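Local coordinates for putative amidohydrolase (Unidentified, PDB 3MKV), which is a zinc-binding prolidase of the amidohydrolase superfamily that probably cleaves dipeptides ending in proline, at residues G32-V37 / I372-A378; M94-L98 / V124-L129. All coordinates share one frame; numbering follows the deposited sequence.

How the contacts relate
Both contacts lie on the side of the fold where the small N-terminal sheet domain meets the amidohydrolase barrel, and their centres are about 21 Å apart. Contact 2 (94-98 with 124-129) is nested along the chain inside the long loop that contact 1 (32-37 with 372-378) closes. Contact 1 brings the chain after helix 348-362 back onto strand 33-38 of the four-stranded sheet, whereas contact 2 sets helix 83-99 against the entry to strand 128-131 in the barrel. The two touch where His-377 packs on Arg-128. Arg-128 also forms salt bridges to Asp-379, just after 372-378, and to Asp-407, in the turn between strands 403-406 and 409-413, tying the barrel strand to both.

Contact 1. Residues G32-V37 / I372-A378; sequences GFIREV and IVPGAHA
Ile-34 drives its side chain into the curl of 372-378 while its backbone bonds to the rim of the same curl. Ile-34 CB lies 3.1 Å from Val-373 O, and Ile-34 CD1 reaches on to Ala-378 CB at 3.9 Å. With CG1 anti to the carbonyl carbon (chi1 -57°), the longer branch runs toward Ala-378 and CG2 stays over the Val-373 carbonyl. Two bonds grip the residue's backbone: Ile-34 N donates to Ala-376 O at 2.9 Å, and Gly-375 N gives a nearly straight bond (175°) to Ile-34 O. Gly-375 occupies the third position of a type II turn from Val-373 to Ala-376, where its positive phi suits glycine.

Phe-33, one residue earlier and more exposed, bridges backbones with His-377. Its ring and that of His-377 lie side by side and point the same way, planes 31° apart, with Phe-33 CE1 over one imidazole face, offset to the rim. His-377 ND1 is hydrogen-bonded to Lys-368 O, which would steady that ring. Beyond Phe-33, Ala-378 N bonds to Gly-32 O at 2.7 Å, and Ala-378 CB sits 3.2 Å from the same oxygen.

Strand 33-38 is an outermost strand of its four-stranded sheet. On its other edge it pairs antiparallel with strand 25-30, where Arg-35 and Glu-36 form a classic bulge opposite Leu-28, and Ile-34 and Ala-378 both pack on Ile-29.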
ATOM      1  N   GLY A  32      29.012  -8.999  43.685  1.00 77.78           N
ATOM      2  CA  GLY A  32      27.774  -8.310  43.359  1.00 74.06           C
ATOM      3  C   GLY A  32      26.703  -8.311  44.430  1.00 69.88           C
ATOM      4  O   GLY A  32      25.749  -7.545  44.348  1.00 68.33           O
ATOM      5  N   PHE A  33      26.848  -9.157  45.440  1.00 70.46           N
ATOM      6  CA  PHE A  33      25.788  -9.296  46.436  1.00 71.46           C
ATOM      7  C   PHE A  33      26.232  -9.048  47.871  1.00 70.35           C
ATOM      8  O   PHE A  33      27.396  -9.249  48.219  1.00 72.88           O
ATOM      9  CB  PHE A  33      25.141 -10.676  46.331  1.00 69.91           C
ATOM     10  CG  PHE A  33      24.436 -10.909  45.037  1.00 71.94           C
ATOM     11  CD1 PHE A  33      23.092 -10.607  44.903  1.00 74.77           C
ATOM     12  CD2 PHE A  33      25.118 -11.420  43.943  1.00 75.69           C
ATOM     13  CE1 PHE A  33      22.433 -10.820  43.703  1.00 75.70           C
ATOM     14  CE2 PHE A  33      24.468 -11.636  42.735  1.00 76.10           C
ATOM     15  CZ  PHE A  33      23.122 -11.336  42.615  1.00 73.78           C
ATOM     16  N   ILE A  34      25.289  -8.598  48.694  1.00 66.69           N
ATOM     17  CA  ILE A  34      25.489  -8.527  50.133  1.00 66.78           C
ATOM     18  C   ILE A  34      25.542  -9.946  50.689  1.00 68.99           C
ATOM     19  O   ILE A  34      24.639 -10.746  50.450  1.00 71.29           O
ATOM     20  CB  ILE A  34      24.337  -7.795  50.828  1.00 63.69           C
ATOM     21  CG1 ILE A  34      24.162  -6.389  50.242  1.00 55.60           C
ATOM     22  CG2 ILE A  34      24.549  -7.802  52.335  1.00 57.31           C
ATOM     23  CD1 ILE A  34      25.453  -5.656  50.067  1.00 71.26           C
ATOM     24  N   ARG A  35      26.596 -10.254  51.433  1.00 68.33           N
ATOM     25  CA  ARG A  35      26.819 -11.614  51.897  1.00 69.31           C
ATOM     26  C   ARG A  35      26.488 -11.736  53.380  1.00 69.21           C
ATOM     27  O   ARG A  35      25.822 -12.684  53.803  1.00 69.15           O
ATOM     28  CB  ARG A  35      28.269 -12.028  51.632  1.00 68.37           C
ATOM     29  CG  ARG A  35      28.560 -13.489  51.905  1.00 80.74           C
ATOM     30  CD  ARG A  35      27.991 -14.391  50.815  1.00 90.79           C
ATOM     31  NE  ARG A  35      27.527 -15.661  51.367  1.00100.03           N
ATOM     32  CZ  ARG A  35      27.128 -16.700  50.638  1.00109.24           C
ATOM     33  NH1 ARG A  35      27.149 -16.639  49.311  1.00107.52           N
ATOM     34  NH2 ARG A  35      26.716 -17.810  51.241  1.00113.91           N
ATOM     35  N   GLU A  36      26.952 -10.768  54.163  1.00 69.51           N
ATOM     36  CA  GLU A  36      26.685 -10.755  55.593  1.00 73.13           C
ATOM     37  C   GLU A  36      26.464  -9.338  56.093  1.00 72.31           C
ATOM     38  O   GLU A  36      27.040  -8.380  55.574  1.00 68.78           O
ATOM     39  CB  GLU A  36      27.833 -11.401  56.370  1.00 73.81           C
ATOM     40  CG  GLU A  36      28.048 -12.876  56.064  1.00 82.30           C
ATOM     41  CD  GLU A  36      29.351 -13.410  56.647  1.00 82.74           C
ATOM     42  OE1 GLU A  36      29.998 -14.247  55.978  1.00 84.93           O
ATOM     43  OE2 GLU A  36      29.728 -12.985  57.765  1.00 88.06           O
ATOM     44  N   VAL A  37      25.618  -9.220  57.108  1.00 73.64           N
ATOM     45  CA  VAL A  37      25.328  -7.946  57.734  1.00 76.81           C
ATOM     46  C   VAL A  37      25.146  -8.190  59.233  1.00 80.69           C
ATOM     47  O   VAL A  37      24.029  -8.434  59.695  1.00 78.88           O
ATOM     48  CB  VAL A  37      24.041  -7.317  57.144  1.00 76.31           C
ATOM     49  CG1 VAL A  37      23.748  -5.971  57.794  1.00 70.83           C
ATOM     50  CG2 VAL A  37      24.155  -7.171  55.631  1.00 76.07           C
ATOM     51  N   ILE A 372      19.900  -3.176  52.555  1.00 60.14           N
ATOM     52  CA  ILE A 372      21.181  -3.864  52.709  1.00 64.49           C
ATOM     53  C   ILE A 372      21.023  -5.138  53.548  1.00 64.83           C
ATOM     54  O   ILE A 372      21.182  -5.111  54.769  1.00 64.51           O
ATOM     55  CB  ILE A 372      22.247  -2.943  53.330  1.00 65.24           C
ATOM     56  CG1 ILE A 372      22.614  -1.824  52.356  1.00 58.85           C
ATOM     57  CG2 ILE A 372      23.484  -3.734  53.704  1.00 65.12           C
ATOM     58  CD1 ILE A 372      23.224  -0.622  53.031  1.00 63.62           C
ATOM     59  N   VAL A 373      20.694  -6.241  52.875  1.00 63.77           N
ATOM     60  CA  VAL A 373      20.477  -7.532  53.521  1.00 60.86           C
ATOM     61  C   VAL A 373      21.195  -8.622  52.742  1.00 63.95           C
ATOM     62  O   VAL A 373      21.431  -8.475  51.544  1.00 60.91           O
ATOM     63  CB  VAL A 373      18.974  -7.914  53.575  1.00 60.82           C
ATOM     64  CG1 VAL A 373      18.220  -7.044  54.556  1.00 50.72           C
ATOM     65  CG2 VAL A 373      18.345  -7.846  52.184  1.00 56.81           C
ATOM     66  N   PRO A 374      21.550  -9.729  53.423  1.00 67.39           N
ATOM     67  CA  PRO A 374      22.239 -10.835  52.757  1.00 64.79           C
ATOM     68  C   PRO A 374      21.438 -11.367  51.573  1.00 64.10           C
ATOM     69  O   PRO A 374      20.247 -11.658  51.709  1.00 59.34           O
ATOM     70  CB  PRO A 374      22.337 -11.905  53.851  1.00 58.96           C
ATOM     71  CG  PRO A 374      22.270 -11.152  55.120  1.00 61.06           C
ATOM     72  CD  PRO A 374      21.345  -9.991  54.857  1.00 65.49           C
ATOM     73  N   GLY A 375      22.100 -11.491  50.426  1.00 65.11           N
ATOM     74  CA  GLY A 375      21.477 -12.038  49.227  1.00 64.23           C
ATOM     75  C   GLY A 375      21.000 -10.952  48.283  1.00 65.05           C
ATOM     76  O   GLY A 375      20.660 -11.237  47.135  1.00 66.51           O
ATOM     77  N   ALA A 376      20.979  -9.710  48.775  1.00 59.35           N
ATOM     78  CA  ALA A 376      20.553  -8.546  47.997  1.00 59.00           C
ATOM     79  C   ALA A 376      21.668  -8.038  47.088  1.00 58.09           C
ATOM     80  O   ALA A 376      22.830  -8.420  47.236  1.00 59.71           O
ATOM     81  CB  ALA A 376      20.087  -7.420  48.933  1.00 58.58           C
ATOM     82  N   HIS A 377      21.318  -7.171  46.147  1.00 55.54           N
ATOM     83  CA  HIS A 377      22.329  -6.589  45.263  1.00 58.56           C
ATOM     84  C   HIS A 377      23.208  -5.621  46.044  1.00 55.49           C
ATOM     85  O   HIS A 377      22.709  -4.819  46.837  1.00 52.40           O
ATOM     86  CB  HIS A 377      21.688  -5.878  44.065  1.00 54.74           C
ATOM     87  CG  HIS A 377      21.103  -6.813  43.054  1.00 63.23           C
ATOM     88  ND1 HIS A 377      19.757  -7.106  43.000  1.00 69.20           N
ATOM     89  CD2 HIS A 377      21.685  -7.531  42.064  1.00 68.33           C
ATOM     90  CE1 HIS A 377      19.535  -7.965  42.021  1.00 64.56           C
ATOM     91  NE2 HIS A 377      20.687  -8.235  41.435  1.00 66.53           N
ATOM     92  N   ALA A 378      24.516  -5.709  45.828  1.00 50.17           N
ATOM     93  CA  ALA A 378      25.446  -4.805  46.483  1.00 50.59           C
ATOM     94  C   ALA A 378      25.395  -3.452  45.791  1.00 52.34           C
ATOM     95  O   ALA A 378      26.354  -3.030  45.135  1.00 54.17           O
ATOM     96  CB  ALA A 378      26.860  -5.369  46.481  1.00 48.12           C
TER

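Contact 2. Residues M94-L98 / V124-L129; sequences MRAML and VEGPRL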
ATOM      1  N   MET A  94      22.445   9.599  32.083  1.00 53.50           N
ATOM      2  CA  MET A  94      22.444   8.389  32.896  1.00 54.85           C
ATOM      3  C   MET A  94      23.558   8.405  33.947  1.00 59.25           C
ATOM      4  O   MET A  94      23.386   7.908  35.069  1.00 58.45           O
ATOM      5  CB  MET A  94      22.564   7.145  32.014  1.00 55.61           C
ATOM      6  CG  MET A  94      21.253   6.677  31.384  1.00 54.85           C
ATOM      7  SD  MET A  94      21.466   5.153  30.435  1.00 54.07           S
ATOM      8  CE  MET A  94      22.601   5.706  29.160  1.00 50.70           C
ATOM      9  N   ARG A  95      24.702   8.965  33.567  1.00 57.98           N
ATOM     10  CA  ARG A  95      25.880   9.005  34.421  1.00 59.00           C
ATOM     11  C   ARG A  95      25.633   9.886  35.652  1.00 62.45           C
ATOM     12  O   ARG A  95      26.076   9.583  36.765  1.00 60.59           O
ATOM     13  CB  ARG A  95      27.052   9.565  33.621  1.00 61.94           C
ATOM     14  CG  ARG A  95      28.367   8.876  33.881  1.00 70.26           C
ATOM     15  CD  ARG A  95      29.258   8.919  32.642  1.00 78.27           C
ATOM     16  NE  ARG A  95      30.452   8.098  32.822  1.00 83.33           N
ATOM     17  CZ  ARG A  95      31.451   8.423  33.632  1.00 89.15           C
ATOM     18  NH1 ARG A  95      31.395   9.553  34.330  1.00 94.74           N
ATOM     19  NH2 ARG A  95      32.503   7.624  33.746  1.00 90.61           N
ATOM     20  N   ALA A  96      24.912  10.981  35.448  1.00 59.89           N
ATOM     21  CA  ALA A  96      24.661  11.916  36.529  1.00 50.85           C
ATOM     22  C   ALA A  96      23.662  11.365  37.540  1.00 51.23           C
ATOM     23  O   ALA A  96      23.707  11.742  38.717  1.00 54.19           O
ATOM     24  CB  ALA A  96      24.205  13.248  35.981  1.00 46.21           C
ATOM     25  N   MET A  97      22.772  10.472  37.089  1.00 47.03           N
ATOM     26  CA  MET A  97      21.761   9.882  37.976  1.00 42.43           C
ATOM     27  C   MET A  97      22.481   9.026  38.987  1.00 47.03           C
ATOM     28  O   MET A  97      22.218   9.107  40.189  1.00 48.92           O
ATOM     29  CB  MET A  97      20.731   9.027  37.214  1.00 38.15           C
ATOM     30  CG  MET A  97      19.816   9.795  36.245  1.00 42.43           C
ATOM     31  SD  MET A  97      18.629   8.727  35.382  1.00 36.88           S
ATOM     32  CE  MET A  97      17.525   9.920  34.697  1.00 38.59           C
ATOM     33  N   LEU A  98      23.407   8.213  38.481  1.00 49.32           N
ATOM     34  CA  LEU A  98      24.206   7.321  39.303  1.00 48.24           C
ATOM     35  C   LEU A  98      25.042   8.099  40.324  1.00 52.35           C
ATOM     36  O   LEU A  98      25.148   7.698  41.484  1.00 57.79           O
ATOM     37  CB  LEU A  98      25.103   6.467  38.409  1.00 45.97           C
ATOM     38  CG  LEU A  98      25.800   5.283  39.075  1.00 49.49           C
ATOM     39  CD1 LEU A  98      24.820   4.409  39.875  1.00 45.41           C
ATOM     40  CD2 LEU A  98      26.534   4.453  38.006  1.00 50.01           C
ATOM     41  N   VAL A 124      28.160   1.387  28.927  1.00 60.66           N
ATOM     42  CA  VAL A 124      28.047   2.714  29.523  1.00 61.13           C
ATOM     43  C   VAL A 124      27.861   2.551  31.025  1.00 59.67           C
ATOM     44  O   VAL A 124      27.612   1.447  31.499  1.00 61.79           O
ATOM     45  CB  VAL A 124      26.851   3.533  28.968  1.00 64.54           C
ATOM     46  CG1 VAL A 124      26.717   3.360  27.476  1.00 65.54           C
ATOM     47  CG2 VAL A 124      25.559   3.158  29.684  1.00 60.02           C
ATOM     48  N   GLU A 125      27.986   3.645  31.770  1.00 55.87           N
ATOM     49  CA  GLU A 125      27.723   3.614  33.203  1.00 59.01           C
ATOM     50  C   GLU A 125      26.423   4.334  33.517  1.00 57.92           C
ATOM     51  O   GLU A 125      26.151   5.411  32.981  1.00 58.66           O
ATOM     52  CB  GLU A 125      28.852   4.278  33.988  1.00 61.91           C
ATOM     53  CG  GLU A 125      30.143   3.488  34.046  1.00 78.75           C
ATOM     54  CD  GLU A 125      31.269   4.304  34.651  1.00 94.60           C
ATOM     55  OE1 GLU A 125      31.073   5.525  34.841  1.00 97.44           O
ATOM     56  OE2 GLU A 125      32.343   3.733  34.939  1.00102.41           O
ATOM     57  N   GLY A 126      25.621   3.740  34.386  1.00 52.86           N
ATOM     58  CA  GLY A 126      24.394   4.379  34.808  1.00 51.60           C
ATOM     59  C   GLY A 126      23.619   3.514  35.766  1.00 51.50           C
ATOM     60  O   GLY A 126      24.083   2.452  36.182  1.00 51.08           O
ATOM     61  N   PRO A 127      22.413   3.959  36.114  1.00 50.27           N
ATOM     62  CA  PRO A 127      21.580   3.178  37.006  1.00 48.08           C
ATOM     63  C   PRO A 127      21.153   1.885  36.313  1.00 46.84           C
ATOM     64  O   PRO A 127      21.062   1.838  35.092  1.00 49.29           O
ATOM     65  CB  PRO A 127      20.357   4.074  37.226  1.00 46.54           C
ATOM     66  CG  PRO A 127      20.725   5.420  36.700  1.00 52.96           C
ATOM     67  CD  PRO A 127      21.763   5.196  35.656  1.00 51.08           C
ATOM     68  N   ARG A 128      20.911   0.840  37.088  1.00 46.69           N
ATOM     69  CA  ARG A 128      20.243  -0.332  36.579  1.00 46.83           C
ATOM     70  C   ARG A 128      18.904   0.145  36.044  1.00 47.18           C
ATOM     71  O   ARG A 128      18.243   0.978  36.669  1.00 45.91           O
ATOM     72  CB  ARG A 128      20.049  -1.348  37.702  1.00 45.81           C
ATOM     73  CG  ARG A 128      19.124  -2.483  37.349  1.00 53.28           C
ATOM     74  CD  ARG A 128      18.936  -3.408  38.530  1.00 63.55           C
ATOM     75  NE  ARG A 128      20.204  -3.903  39.061  1.00 59.97           N
ATOM     76  CZ  ARG A 128      20.885  -3.307  40.033  1.00 55.66           C
ATOM     77  NH1 ARG A 128      20.420  -2.190  40.575  1.00 50.43           N
ATOM     78  NH2 ARG A 128      22.027  -3.832  40.466  1.00 52.04           N
ATOM     79  N   LEU A 129      18.510  -0.361  34.878  1.00 50.45           N
ATOM     80  CA  LEU A 129      17.350   0.196  34.166  1.00 44.18           C
ATOM     81  C   LEU A 129      16.170  -0.751  34.122  1.00 40.59           C
ATOM     82  O   LEU A 129      16.283  -1.879  33.658  1.00 48.59           O
ATOM     83  CB  LEU A 129      17.728   0.588  32.740  1.00 45.79           C
ATOM     84  CG  LEU A 129      18.644   1.789  32.481  1.00 45.32           C
ATOM     85  CD1 LEU A 129      18.684   2.071  30.984  1.00 33.48           C
ATOM     86  CD2 LEU A 129      18.169   3.024  33.225  1.00 43.10           C
TER
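Arg-95 and Glu-125 meet in a salt bridge at the exposed margin of the contact, with Arg-95 NH2 2.8 Å from Glu-125 OE1. The guanidinium and carboxylate planes are 20° apart, and Glu-125 OE1 sits over one guanidinium face, 3.2 Å from Arg-95 CZ, so the attraction is probably mainly electrostatic. An extended run from CG to NE carries the arginine head out to the acid, whose own chain is extended beyond CG.

Inward from this pair, Pro-127 lies against one turn of helix 83-99. Pro-127 CG rests 3.6 Å from Met-97 CB, the two side chains crossing at about a right angle, and Pro-127 CD approaches Met-94 O at 3.2 Å. That carbonyl makes weak helical bonds to Met-97 N and Leu-98 N. Helix 83-99 and strand 128-131 lie on either side of strand 102-107 in sequence, and the parallel pairing of 102-107 with 128-131 places the contact in the amidohydrolase TIM barrel, at the approach to the later strand.

Met-94 reaches both Val-124 and Leu-129. The bend at chi3 (-63°) brings Met-94 CE within 3.9 Å of Val-124 CG2, while Met-94 SD lies 4.2 Å from Leu-129 CD1, the side chain crossing each partner at roughly a right angle. Phe-115 and Val-119 of helix 113-120 also pack on it. Gly-126, having no side chain, lets the backbones close to 4.9 Å between Met-94 CA and Gly-126 CA, and its carbonyl oxygen touches Leu-98 CD2 while accepting a hydrogen bond from Lys-406 NZ.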